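Local structure of acetyl-CoA hydrolase/transferase family protein (Porphyromonas gingivalis, 2NVV) at residues Glu132-Ile136 against Tyr198-Pro203; Ala152-Val157 against Lys205-Val209; Lys434-Glu438 against Gly466-Gln470; Asp451-Leu455 against Asp487-Trp493. The protein probably transfers coenzyme A between acetyl-CoA and another carboxylate or hydrolyses acetyl-CoA, through a glutamyl-CoA thioester intermediate, and binds zinc. All coordinates share one frame. Residue numbers count along the deposited sequence, not the author numbering.

Contact 1: Glu132-Ile136 against Tyr198-Pro203; sequences EDGKI and YVQVDP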
loop_
_atom_site.group_PDB
_atom_site.type_symbol
_atom_site.label_atom_id
_atom_site.label_comp_id
_atom_site.label_asym_id
_atom_site.label_seq_id
_atom_site.Cartn_x
_atom_site.Cartn_y
_atom_site.Cartn_z
ATOM N N GLU A 132 2.803 22.113 -35.262
ATOM C CA GLU A 132 2.171 23.422 -35.257
ATOM C C GLU A 132 0.755 23.326 -34.697
ATOM O O GLU A 132 0.237 24.296 -34.141
ATOM C CB GLU A 132 2.130 23.974 -36.676
ATOM C CG GLU A 132 2.033 25.468 -36.730
ATOM C CD GLU A 132 3.331 26.147 -36.343
ATOM O OE1 GLU A 132 3.278 27.336 -35.957
ATOM O OE2 GLU A 132 4.403 25.506 -36.433
ATOM N N ASP A 133 0.133 22.158 -34.848
ATOM C CA ASP A 133 -1.215 21.943 -34.340
ATOM C C ASP A 133 -1.174 21.414 -32.911
ATOM O O ASP A 133 -2.119 20.781 -32.443
ATOM C CB ASP A 133 -1.994 20.976 -35.249
ATOM C CG ASP A 133 -1.368 19.592 -35.317
ATOM O OD1 ASP A 133 -0.250 19.414 -34.786
ATOM O OD2 ASP A 133 -1.994 18.679 -35.909
ATOM N N GLY A 134 -0.062 21.674 -32.229
ATOM C CA GLY A 134 0.096 21.264 -30.841
ATOM C C GLY A 134 0.349 19.805 -30.494
ATOM O O GLY A 134 -0.123 19.334 -29.460
ATOM N N LYS A 135 1.071 19.079 -31.338
ATOM C CA LYS A 135 1.364 17.680 -31.032
ATOM C C LYS A 135 2.769 17.589 -30.449
ATOM O O LYS A 135 3.746 18.015 -31.072
ATOM C CB LYS A 135 1.259 16.799 -32.281
ATOM C CG LYS A 135 -0.151 16.586 -32.774
ATOM C CD LYS A 135 -0.171 15.580 -33.904
ATOM C CE LYS A 135 -1.579 15.393 -34.474
ATOM N NZ LYS A 135 -1.565 14.405 -35.605
ATOM N N ILE A 136 2.860 17.035 -29.245
ATOM C CA ILE A 136 4.139 16.915 -28.564
ATOM C C ILE A 136 4.688 15.496 -28.567
ATOM O O ILE A 136 3.965 14.544 -28.278
ATOM C CB ILE A 136 4.021 17.402 -27.093
ATOM C CG1 ILE A 136 3.900 18.927 -27.053
ATOM C CG2 ILE A 136 5.216 16.944 -26.281
ATOM C CD1 ILE A 136 2.542 19.444 -27.465
ATOM N N TYR A 198 1.910 10.457 -28.863
ATOM C CA TYR A 198 2.145 11.881 -28.699
ATOM C C TYR A 198 1.056 12.473 -27.822
ATOM O O TYR A 198 0.020 11.852 -27.601
ATOM C CB TYR A 198 2.136 12.573 -30.070
ATOM C CG TYR A 198 0.791 12.523 -30.754
ATOM C CD1 TYR A 198 -0.241 13.369 -30.363
ATOM C CD2 TYR A 198 0.532 11.599 -31.753
ATOM C CE1 TYR A 198 -1.496 13.296 -30.939
ATOM C CE2 TYR A 198 -0.731 11.515 -32.342
ATOM C CZ TYR A 198 -1.742 12.368 -31.927
ATOM O OH TYR A 198 -3.002 12.286 -32.484
ATOM N N VAL A 199 1.299 13.678 -27.326
ATOM C CA VAL A 199 0.329 14.364 -26.498
ATOM C C VAL A 199 -0.196 15.569 -27.287
ATOM O O VAL A 199 0.575 16.335 -27.849
ATOM C CB VAL A 199 0.968 14.799 -25.141
ATOM C CG1 VAL A 199 2.390 15.189 -25.359
ATOM C CG2 VAL A 199 0.203 15.975 -24.532
ATOM N N GLN A 200 -1.515 15.707 -27.345
ATOM C CA GLN A 200 -2.164 16.799 -28.068
ATOM C C GLN A 200 -2.561 17.961 -27.163
ATOM O O GLN A 200 -3.269 17.774 -26.172
ATOM C CB GLN A 200 -3.416 16.268 -28.765
ATOM C CG GLN A 200 -4.215 17.299 -29.547
ATOM C CD GLN A 200 -3.576 17.666 -30.868
ATOM O OE1 GLN A 200 -2.735 18.556 -30.936
ATOM N NE2 GLN A 200 -3.969 16.975 -31.926
ATOM N N VAL A 201 -2.105 19.161 -27.506
ATOM C CA VAL A 201 -2.432 20.354 -26.729
ATOM C C VAL A 201 -2.864 21.466 -27.668
ATOM O O VAL A 201 -2.715 21.347 -28.880
ATOM C CB VAL A 201 -1.228 20.872 -25.923
ATOM C CG1 VAL A 201 -0.624 19.753 -25.111
ATOM C CG2 VAL A 201 -0.205 21.490 -26.864
ATOM N N ASP A 202 -3.410 22.541 -27.106
ATOM C CA ASP A 202 -3.828 23.685 -27.907
ATOM C C ASP A 202 -2.548 24.470 -28.149
ATOM O O ASP A 202 -1.938 24.983 -27.209
ATOM C CB ASP A 202 -4.824 24.562 -27.138
ATOM C CG ASP A 202 -5.343 25.736 -27.967
ATOM O OD1 ASP A 202 -4.636 26.201 -28.892
ATOM O OD2 ASP A 202 -6.457 26.211 -27.689
ATOM N N PRO A 203 -2.119 24.575 -29.414
ATOM C CA PRO A 203 -0.889 25.309 -29.735
ATOM C C PRO A 203 -0.846 26.724 -29.158
ATOM O O PRO A 203 0.224 27.297 -28.973
ATOM C CB PRO A 203 -0.856 25.276 -31.264
ATOM C CG PRO A 203 -2.296 25.160 -31.640
ATOM C CD PRO A 203 -2.827 24.172 -30.639
#
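Lys135, extended with chi1 m and its three outer torsions trans, lays its chain over one face of the Tyr198 ring: CD stands 4.1 Å from the ring centroid, 14° off the normal, a CH-pi contact. Tyr198 adopts chi1 p, which sets the ring beside that aliphatic chain. On the opposite face of the strand pair Ile136 (m, p) brings CB to 3.3 Å from CG1 of Val199 and CD1 to 3.5 Å from CG2 of Val201. The backbones form two strands of a small antiparallel sheet, 135-137 beside its edge strand 199-200. Across the two segments Ile136 and Val199 form a hydrogen-bonded pair (Ile136 N to Val199 O 2.8 Å, Val199 N to Ile136 O 3.0 Å), Lys135 and Gln200 a non-hydrogen-bonded one, and Val201 N reaches Gly134 O at 2.8 Å. Gly134 has positive phi, and a CB there would clash with Val201 O. Beneath, Ile136 meets Ile125 and Val127 of strand 122-127, while Val199 and Val201 touch Leu145 and Cys149 of helix 145-151.

Contact 2: Ala152-Val157 against Lys205-Val209; sequences ADRIIV and KIVGV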
loop_
_atom_site.group_PDB
_atom_site.type_symbol
_atom_site.label_atom_id
_atom_site.label_comp_id
_atom_site.label_asym_id
_atom_site.label_seq_id
_atom_site.Cartn_x
_atom_site.Cartn_y
_atom_site.Cartn_z
ATOM N N ALA A 152 -1.737 22.884 -17.261
ATOM C CA ALA A 152 -0.996 24.152 -17.316
ATOM C C ALA A 152 -1.665 25.250 -18.116
ATOM O O ALA A 152 -2.306 24.986 -19.126
ATOM C CB ALA A 152 0.412 23.917 -17.859
ATOM N N ASP A 153 -1.502 26.488 -17.655
ATOM C CA ASP A 153 -2.054 27.653 -18.330
ATOM C C ASP A 153 -1.227 27.933 -19.589
ATOM O O ASP A 153 -1.761 28.312 -20.634
ATOM C CB ASP A 153 -1.989 28.871 -17.412
ATOM C CG ASP A 153 -3.068 28.868 -16.351
ATOM O OD1 ASP A 153 -2.926 29.639 -15.375
ATOM O OD2 ASP A 153 -4.060 28.119 -16.494
ATOM N N ARG A 154 0.085 27.759 -19.476
ATOM C CA ARG A 154 0.982 27.979 -20.604
ATOM C C ARG A 154 2.099 26.947 -20.605
ATOM O O ARG A 154 2.502 26.448 -19.550
ATOM C CB ARG A 154 1.552 29.399 -20.567
ATOM C CG ARG A 154 1.999 29.839 -19.197
ATOM C CD ARG A 154 2.363 31.321 -19.160
ATOM N NE ARG A 154 2.876 31.701 -17.844
ATOM C CZ ARG A 154 2.139 31.746 -16.744
ATOM N NH1 ARG A 154 0.851 31.443 -16.806
ATOM N NH2 ARG A 154 2.685 32.060 -15.577
ATOM N N ILE A 155 2.582 26.618 -21.802
ATOM C CA ILE A 155 3.630 25.617 -21.966
ATOM C C ILE A 155 4.886 26.167 -22.609
ATOM O O ILE A 155 4.819 26.883 -23.603
ATOM C CB ILE A 155 3.133 24.442 -22.825
ATOM C CG1 ILE A 155 1.925 23.786 -22.152
ATOM C CG2 ILE A 155 4.255 23.434 -23.038
ATOM C CD1 ILE A 155 1.261 22.720 -22.983
ATOM N N ILE A 156 6.034 25.828 -22.025
ATOM C CA ILE A 156 7.326 26.249 -22.551
ATOM C C ILE A 156 8.019 25.002 -23.081
ATOM O O ILE A 156 8.419 24.135 -22.311
ATOM C CB ILE A 156 8.215 26.884 -21.459
ATOM C CG1 ILE A 156 7.577 28.183 -20.952
ATOM C CG2 ILE A 156 9.607 27.137 -22.015
ATOM C CD1 ILE A 156 8.358 28.852 -19.833
ATOM N N VAL A 157 8.148 24.912 -24.398
ATOM C CA VAL A 157 8.785 23.759 -25.033
ATOM C C VAL A 157 10.283 23.932 -25.313
ATOM O O VAL A 157 10.759 25.017 -25.651
ATOM C CB VAL A 157 8.088 23.407 -26.361
ATOM C CG1 VAL A 157 8.714 22.152 -26.959
ATOM C CG2 VAL A 157 6.590 23.233 -26.127
ATOM N N LYS A 205 -1.392 27.519 -26.232
ATOM C CA LYS A 205 -0.807 27.442 -24.895
ATOM C C LYS A 205 0.718 27.463 -24.917
ATOM O O LYS A 205 1.338 27.702 -23.879
ATOM C CB LYS A 205 -1.260 26.170 -24.187
ATOM C CG LYS A 205 -2.745 26.069 -23.991
ATOM C CD LYS A 205 -3.124 24.774 -23.280
ATOM C CE LYS A 205 -2.559 24.716 -21.870
ATOM N NZ LYS A 205 -2.988 23.476 -21.159
ATOM N N ILE A 206 1.316 27.196 -26.080
ATOM C CA ILE A 206 2.776 27.191 -26.213
ATOM C C ILE A 206 3.291 28.631 -26.292
ATOM O O ILE A 206 3.233 29.259 -27.347
ATOM C CB ILE A 206 3.239 26.464 -27.498
ATOM C CG1 ILE A 206 2.457 25.166 -27.705
ATOM C CG2 ILE A 206 4.719 26.168 -27.412
ATOM C CD1 ILE A 206 2.642 24.148 -26.621
ATOM N N VAL A 207 3.796 29.162 -25.184
ATOM C CA VAL A 207 4.300 30.523 -25.191
ATOM C C VAL A 207 5.623 30.645 -25.928
ATOM O O VAL A 207 6.073 31.751 -26.224
ATOM C CB VAL A 207 4.467 31.069 -23.770
ATOM C CG1 VAL A 207 3.113 31.144 -23.098
ATOM C CG2 VAL A 207 5.419 30.188 -22.974
ATOM N N GLY A 208 6.246 29.509 -26.235
ATOM C CA GLY A 208 7.513 29.536 -26.949
ATOM C C GLY A 208 8.238 28.206 -27.058
ATOM O O GLY A 208 8.033 27.293 -26.246
ATOM N N VAL A 209 9.091 28.103 -28.076
ATOM C CA VAL A 209 9.889 26.901 -28.318
ATOM C C VAL A 209 11.366 27.261 -28.333
ATOM O O VAL A 209 11.823 28.015 -29.195
ATOM C CB VAL A 209 9.547 26.233 -29.671
ATOM C CG1 VAL A 209 10.415 24.997 -29.865
ATOM C CG2 VAL A 209 8.064 25.848 -29.716
#
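This is a parallel pairing of neighbouring strands at one edge of the seven-stranded parallel sheet in the N-terminal half of the protein: 154-157 lies beside 206-209, the start of the outermost strand. The short axes run 4.7 Å apart at 8°. Ile155 is bonded through both its N and its O, with Ile155 N bonded to Lys205 O at 2.7 Å and Val207 N to Ile155 O at 3.0 Å; Val157 N then binds Gly208 O at 3.0 Å. Ile155, Val157, Ile206 and Val209 share one face, where Ile206 fits between its neighbours, CD1 at 3.8 Å from Ile155 CB and CG2 at 3.7 Å from Val157 CG2. Val207 instead packs CG2 against CG1 of Ile156 at 3.6 Å and CG1 against CB of Arg154 at 3.4 Å. Lys205 sends its side chain back to the end of helix 145-151, where NZ bonds Cys149 O and makes a weak bond to Ala152 O. Arg154 turns its guanidinium away to Asp19 and Phe14 O. Along its other edge strand 154-160 is hydrogen-bonded to strand 122-127, so it lies between that strand and 206-212.

Contact 3: Lys434-Glu438 against Gly466-Gln470; sequences KNPRE and GQTPQ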
loop_
_atom_site.group_PDB
_atom_site.type_symbol
_atom_site.label_atom_id
_atom_site.label_comp_id
_atom_site.label_asym_id
_atom_site.label_seq_id
_atom_site.Cartn_x
_atom_site.Cartn_y
_atom_site.Cartn_z
ATOM N N LYS A 434 4.800 -16.425 7.853
ATOM C CA LYS A 434 5.469 -16.369 9.150
ATOM C C LYS A 434 5.018 -15.220 10.027
ATOM O O LYS A 434 4.683 -14.144 9.532
ATOM C CB LYS A 434 6.984 -16.283 8.944
ATOM C CG LYS A 434 7.579 -17.587 8.481
ATOM C CD LYS A 434 9.011 -17.435 8.015
ATOM C CE LYS A 434 9.576 -18.809 7.641
ATOM N NZ LYS A 434 10.896 -18.725 6.971
ATOM N N ASN A 435 4.994 -15.455 11.331
ATOM C CA ASN A 435 4.601 -14.417 12.271
ATOM C C ASN A 435 5.865 -13.610 12.568
ATOM O O ASN A 435 6.930 -13.913 12.024
ATOM C CB ASN A 435 4.009 -15.035 13.554
ATOM C CG ASN A 435 5.030 -15.790 14.375
ATOM O OD1 ASN A 435 4.720 -16.280 15.452
ATOM N ND2 ASN A 435 6.249 -15.885 13.874
ATOM N N PRO A 436 5.772 -12.583 13.431
ATOM C CA PRO A 436 6.955 -11.771 13.742
ATOM C C PRO A 436 8.207 -12.517 14.200
ATOM O O PRO A 436 9.290 -12.320 13.643
ATOM C CB PRO A 436 6.425 -10.792 14.785
ATOM C CG PRO A 436 5.011 -10.572 14.304
ATOM C CD PRO A 436 4.554 -11.977 14.003
ATOM N N ARG A 437 8.061 -13.382 15.202
ATOM C CA ARG A 437 9.196 -14.134 15.720
ATOM C C ARG A 437 9.827 -15.076 14.706
ATOM O O ARG A 437 11.056 -15.196 14.637
ATOM C CB ARG A 437 8.789 -14.926 16.957
ATOM C CG ARG A 437 8.739 -14.085 18.212
ATOM C CD ARG A 437 8.366 -14.905 19.434
ATOM N NE ARG A 437 8.316 -14.060 20.621
ATOM C CZ ARG A 437 9.393 -13.578 21.236
ATOM N NH1 ARG A 437 9.253 -12.805 22.311
ATOM N NH2 ARG A 437 10.610 -13.882 20.793
ATOM N N GLU A 438 8.994 -15.746 13.921
ATOM C CA GLU A 438 9.494 -16.678 12.916
ATOM C C GLU A 438 10.224 -15.969 11.781
ATOM O O GLU A 438 11.216 -16.465 11.261
ATOM C CB GLU A 438 8.337 -17.517 12.357
ATOM C CG GLU A 438 7.618 -18.303 13.438
ATOM C CD GLU A 438 6.263 -18.812 12.996
ATOM O OE1 GLU A 438 5.591 -18.115 12.203
ATOM O OE2 GLU A 438 5.856 -19.903 13.460
ATOM N N GLY A 466 3.969 -10.461 23.846
ATOM C CA GLY A 466 3.098 -10.049 22.763
ATOM C C GLY A 466 3.445 -10.573 21.387
ATOM O O GLY A 466 4.469 -11.222 21.187
ATOM N N GLN A 467 2.553 -10.293 20.441
ATOM C CA GLN A 467 2.706 -10.681 19.042
ATOM C C GLN A 467 4.055 -10.202 18.486
ATOM O O GLN A 467 4.767 -10.962 17.838
ATOM C CB GLN A 467 1.549 -10.076 18.241
ATOM C CG GLN A 467 1.718 -10.047 16.734
ATOM C CD GLN A 467 1.531 -11.402 16.076
ATOM O OE1 GLN A 467 1.535 -11.507 14.853
ATOM N NE2 GLN A 467 1.374 -12.442 16.882
ATOM N N THR A 468 4.412 -8.953 18.763
ATOM C CA THR A 468 5.670 -8.387 18.275
ATOM C C THR A 468 6.579 -8.002 19.448
ATOM O O THR A 468 6.265 -7.091 20.221
ATOM C CB THR A 468 5.395 -7.142 17.389
ATOM O OG1 THR A 468 4.509 -7.506 16.318
ATOM C CG2 THR A 468 6.688 -6.592 16.808
ATOM N N PRO A 469 7.719 -8.703 19.590
ATOM C CA PRO A 469 8.720 -8.502 20.644
ATOM C C PRO A 469 9.553 -7.221 20.567
ATOM O O PRO A 469 10.773 -7.270 20.755
ATOM C CB PRO A 469 9.616 -9.742 20.522
ATOM C CG PRO A 469 8.815 -10.715 19.724
ATOM C CD PRO A 469 8.097 -9.848 18.745
ATOM N N GLN A 470 8.920 -6.082 20.298
ATOM C CA GLN A 470 9.660 -4.815 20.241
ATOM C C GLN A 470 9.823 -4.252 21.650
ATOM O O GLN A 470 8.860 -4.173 22.415
ATOM C CB GLN A 470 8.935 -3.797 19.351
ATOM C CG GLN A 470 9.109 -4.034 17.865
ATOM C CD GLN A 470 10.500 -3.684 17.369
ATOM O OE1 GLN A 470 11.467 -3.715 18.118
ATOM N NE2 GLN A 470 10.606 -3.366 16.093
#
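Pro469 lays its ring against the guanidinium of Arg437, with CG over one face of the group and 3.3 Å from CZ. The arginine chain is extended to get there (chi2 and chi3 trans), and its NH2 is held by a hydrogen bond to Leu460 O. The ring of Pro436 provides the rest of the contact: its CD side packs on the end of the Gln467 side chain, CG lies 3.7 Å from Thr468 OG1, and CB a looser 4.4 Å from Pro469 CD. Packing rather than polar pairing joins the two segments. Pro436 opens helix 436-446 just after the N-cap residue Asn435, whose backbone N is bonded to Glu438 OE1 at 2.9 Å, the N-cap N to N3 side-chain half of a capping box. A zinc site is close: the Pro436 side chain is about 4 Å from that of the ligand Glu416, and the Thr468 side chain about 7 Å from a bound zinc ion. Phe359 packs on both prolines, Ser99 of the second subunit bonds Glu438, and the loop 466-470, between helices 453-459 and 477-484, lies against the first turn of helix 436-446.

Contact 4: Asp451-Leu455 against Asp487-Trp493; sequences DYRPL and DMRNVRW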
loop_
_atom_site.group_PDB
_atom_site.type_symbol
_atom_site.label_atom_id
_atom_site.label_comp_id
_atom_site.label_asym_id
_atom_site.label_seq_id
_atom_site.Cartn_x
_atom_site.Cartn_y
_atom_site.Cartn_z
ATOM N N ASP A 451 28.334 -10.693 12.325
ATOM C CA ASP A 451 28.686 -9.761 13.392
ATOM C C ASP A 451 27.498 -9.206 14.168
ATOM O O ASP A 451 27.680 -8.667 15.255
ATOM C CB ASP A 451 29.460 -8.575 12.824
ATOM C CG ASP A 451 30.918 -8.878 12.610
ATOM O OD1 ASP A 451 31.628 -8.014 12.047
ATOM O OD2 ASP A 451 31.358 -9.972 13.018
ATOM N N TYR A 452 26.291 -9.322 13.620
ATOM C CA TYR A 452 25.107 -8.787 14.295
ATOM C C TYR A 452 24.044 -9.833 14.605
ATOM O O TYR A 452 23.050 -9.538 15.260
ATOM C CB TYR A 452 24.471 -7.665 13.447
ATOM C CG TYR A 452 25.352 -6.445 13.277
ATOM C CD1 TYR A 452 26.203 -6.314 12.179
ATOM C CD2 TYR A 452 25.362 -5.439 14.245
ATOM C CE1 TYR A 452 27.044 -5.208 12.054
ATOM C CE2 TYR A 452 26.191 -4.337 14.131
ATOM C CZ TYR A 452 27.028 -4.224 13.041
ATOM O OH TYR A 452 27.840 -3.121 12.955
ATOM N N ARG A 453 24.249 -11.064 14.152
ATOM C CA ARG A 453 23.253 -12.088 14.389
ATOM C C ARG A 453 23.028 -12.405 15.873
ATOM O O ARG A 453 21.886 -12.464 16.326
ATOM C CB ARG A 453 23.612 -13.352 13.591
ATOM C CG ARG A 453 24.161 -13.014 12.215
ATOM C CD ARG A 453 23.543 -13.816 11.074
ATOM N NE ARG A 453 24.128 -15.143 10.934
ATOM C CZ ARG A 453 24.553 -15.671 9.783
ATOM N NH1 ARG A 453 24.471 -14.994 8.640
ATOM N NH2 ARG A 453 25.071 -16.889 9.782
ATOM N N PRO A 454 24.097 -12.604 16.652
ATOM C CA PRO A 454 23.862 -12.911 18.067
ATOM C C PRO A 454 23.196 -11.797 18.878
ATOM O O PRO A 454 22.405 -12.050 19.799
ATOM C CB PRO A 454 25.261 -13.279 18.579
ATOM C CG PRO A 454 26.174 -12.575 17.652
ATOM C CD PRO A 454 25.524 -12.735 16.312
ATOM N N LEU A 455 23.505 -10.563 18.512
ATOM C CA LEU A 455 22.957 -9.398 19.189
ATOM C C LEU A 455 21.458 -9.265 18.905
ATOM O O LEU A 455 20.672 -8.930 19.792
ATOM C CB LEU A 455 23.708 -8.160 18.720
ATOM C CG LEU A 455 23.866 -6.961 19.657
ATOM C CD1 LEU A 455 24.174 -7.402 21.083
ATOM C CD2 LEU A 455 24.986 -6.084 19.101
ATOM N N ASP A 487 30.104 2.631 15.879
ATOM C CA ASP A 487 30.114 1.203 15.587
ATOM C C ASP A 487 28.968 0.514 16.333
ATOM O O ASP A 487 28.988 0.416 17.559
ATOM C CB ASP A 487 31.443 0.581 16.013
ATOM C CG ASP A 487 31.620 -0.836 15.487
ATOM O OD1 ASP A 487 30.628 -1.588 15.447
ATOM O OD2 ASP A 487 32.753 -1.200 15.120
HETATM N N MSE A 488 27.981 0.025 15.592
HETATM C CA MSE A 488 26.833 -0.622 16.206
HETATM C C MSE A 488 27.162 -1.907 16.955
HETATM O O MSE A 488 26.382 -2.357 17.788
HETATM C CB MSE A 488 25.766 -0.911 15.144
HETATM C CG MSE A 488 25.281 0.315 14.382
HETATM SE SE MSE A 488 23.782 -0.099 13.235
HETATM C CE MSE A 488 23.060 1.697 12.993
ATOM N N ARG A 489 28.310 -2.507 16.662
ATOM C CA ARG A 489 28.690 -3.758 17.329
ATOM C C ARG A 489 28.978 -3.545 18.802
ATOM O O ARG A 489 29.075 -4.508 19.556
ATOM C CB ARG A 489 29.926 -4.373 16.680
ATOM C CG ARG A 489 29.733 -4.883 15.255
ATOM C CD ARG A 489 30.642 -4.111 14.337
ATOM N NE ARG A 489 31.553 -4.963 13.598
ATOM C CZ ARG A 489 32.665 -4.531 13.015
ATOM N NH1 ARG A 489 33.005 -3.248 13.101
ATOM N NH2 ARG A 489 33.414 -5.376 12.310
ATOM N N ASN A 490 29.138 -2.283 19.200
ATOM C CA ASN A 490 29.407 -1.935 20.593
ATOM C C ASN A 490 28.168 -1.993 21.479
ATOM O O ASN A 490 28.234 -1.678 22.674
ATOM C CB ASN A 490 30.009 -0.539 20.683
ATOM C CG ASN A 490 31.392 -0.490 20.137
ATOM O OD1 ASN A 490 32.197 -1.388 20.399
ATOM N ND2 ASN A 490 31.698 0.555 19.375
ATOM N N VAL A 491 27.045 -2.397 20.901
ATOM C CA VAL A 491 25.820 -2.461 21.662
ATOM C C VAL A 491 25.826 -3.648 22.609
ATOM O O VAL A 491 26.338 -4.719 22.289
ATOM C CB VAL A 491 24.581 -2.561 20.726
ATOM C CG1 VAL A 491 23.340 -2.913 21.529
ATOM C CG2 VAL A 491 24.366 -1.245 19.998
ATOM N N ARG A 492 25.260 -3.423 23.787
ATOM C CA ARG A 492 25.105 -4.427 24.832
ATOM C C ARG A 492 23.766 -4.035 25.451
ATOM O O ARG A 492 23.631 -2.960 26.040
ATOM C CB ARG A 492 26.239 -4.326 25.852
ATOM C CG ARG A 492 27.549 -4.935 25.365
ATOM C CD ARG A 492 28.690 -4.626 26.323
ATOM N NE ARG A 492 28.350 -4.923 27.715
ATOM C CZ ARG A 492 29.099 -4.570 28.760
ATOM N NH1 ARG A 492 28.711 -4.880 29.997
ATOM N NH2 ARG A 492 30.233 -3.901 28.565
ATOM N N TRP A 493 22.773 -4.897 25.289
ATOM C CA TRP A 493 21.436 -4.617 25.787
ATOM C C TRP A 493 21.371 -4.224 27.251
ATOM O O TRP A 493 20.492 -3.461 27.648
ATOM C CB TRP A 493 20.529 -5.814 25.505
ATOM C CG TRP A 493 20.484 -6.128 24.043
ATOM C CD1 TRP A 493 20.939 -7.260 23.432
ATOM C CD2 TRP A 493 20.034 -5.258 22.992
ATOM N NE1 TRP A 493 20.807 -7.150 22.068
ATOM C CE2 TRP A 493 20.256 -5.934 21.767
ATOM C CE3 TRP A 493 19.469 -3.975 22.965
ATOM C CZ2 TRP A 493 19.932 -5.368 20.527
ATOM C CZ3 TRP A 493 19.147 -3.414 21.737
ATOM C CH2 TRP A 493 19.380 -4.109 20.532
#
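Arg489 is held between two carboxylates in a salt-bridge network: NH2 meets Asp451 OD1 at 3.2 Å, with a weak bond from NE to the same oxygen at 3.4 Å, while NH1 reaches Asp487 OD2 within its own segment at 2.9 Å. At the far end of the contact the indole NE1 of Trp493 donates to the backbone O of Leu455 at 2.9 Å, with the oxygen near the plane of the ring, at its edge. Asp487 also accepts from the backbone, OD1 to Arg489 N at 2.8 Å, an arrangement that fits an Asx turn leading into the short 3-10 segment 488-490. In the other segment Tyr452 occupies the N-cap position of helix 453-459, so the contact joins the beginning of that helix to the chain following helix 477-484. Between the polar ends the packing is apolar. The Tyr452 ring brings CE2 to 3.6 Å from CB of Met488, a selenomethionine, and its OH, hydrogen-bonded to Gly400 O, lies 3.3 Å from Arg489 CD. Leu455 fills the space between the 3-10 segment and the indole, with CD2 3.9 Å from Val491 CB and CD1 4.0 Å from Trp493 CD1. Behind, Met488 packs on Phe478 and Trp493 on Ala477, both of helix 477-484, and the Trp493 ring also meets that of Tyr459.

Overall arrangement
Contacts 1 and 2 lie on one side of the chain's centre, contacts 3 and 4 on the other, with centres at least 56 Å apart between the two groups. Contacts 1 and 2 alternate along the chain and touch, Val201 CG2 packing at 3.9 Å on Ile206 CD1; both rely on backbone hydrogen bonds between strands, antiparallel in the partly exposed contact 1, parallel in the buried contact 2. Contacts 3 and 4 also alternate, each setting the start of a helix, 436-446 or 453-459, against a later loop, but their nearest atoms stay about 8 Å apart. Both are buried: proline packing dominates contact 3, beside a zinc site and the second subunit, whereas contact 4 combines a salt bridge and an indole-to-backbone hydrogen bond with apolar packing.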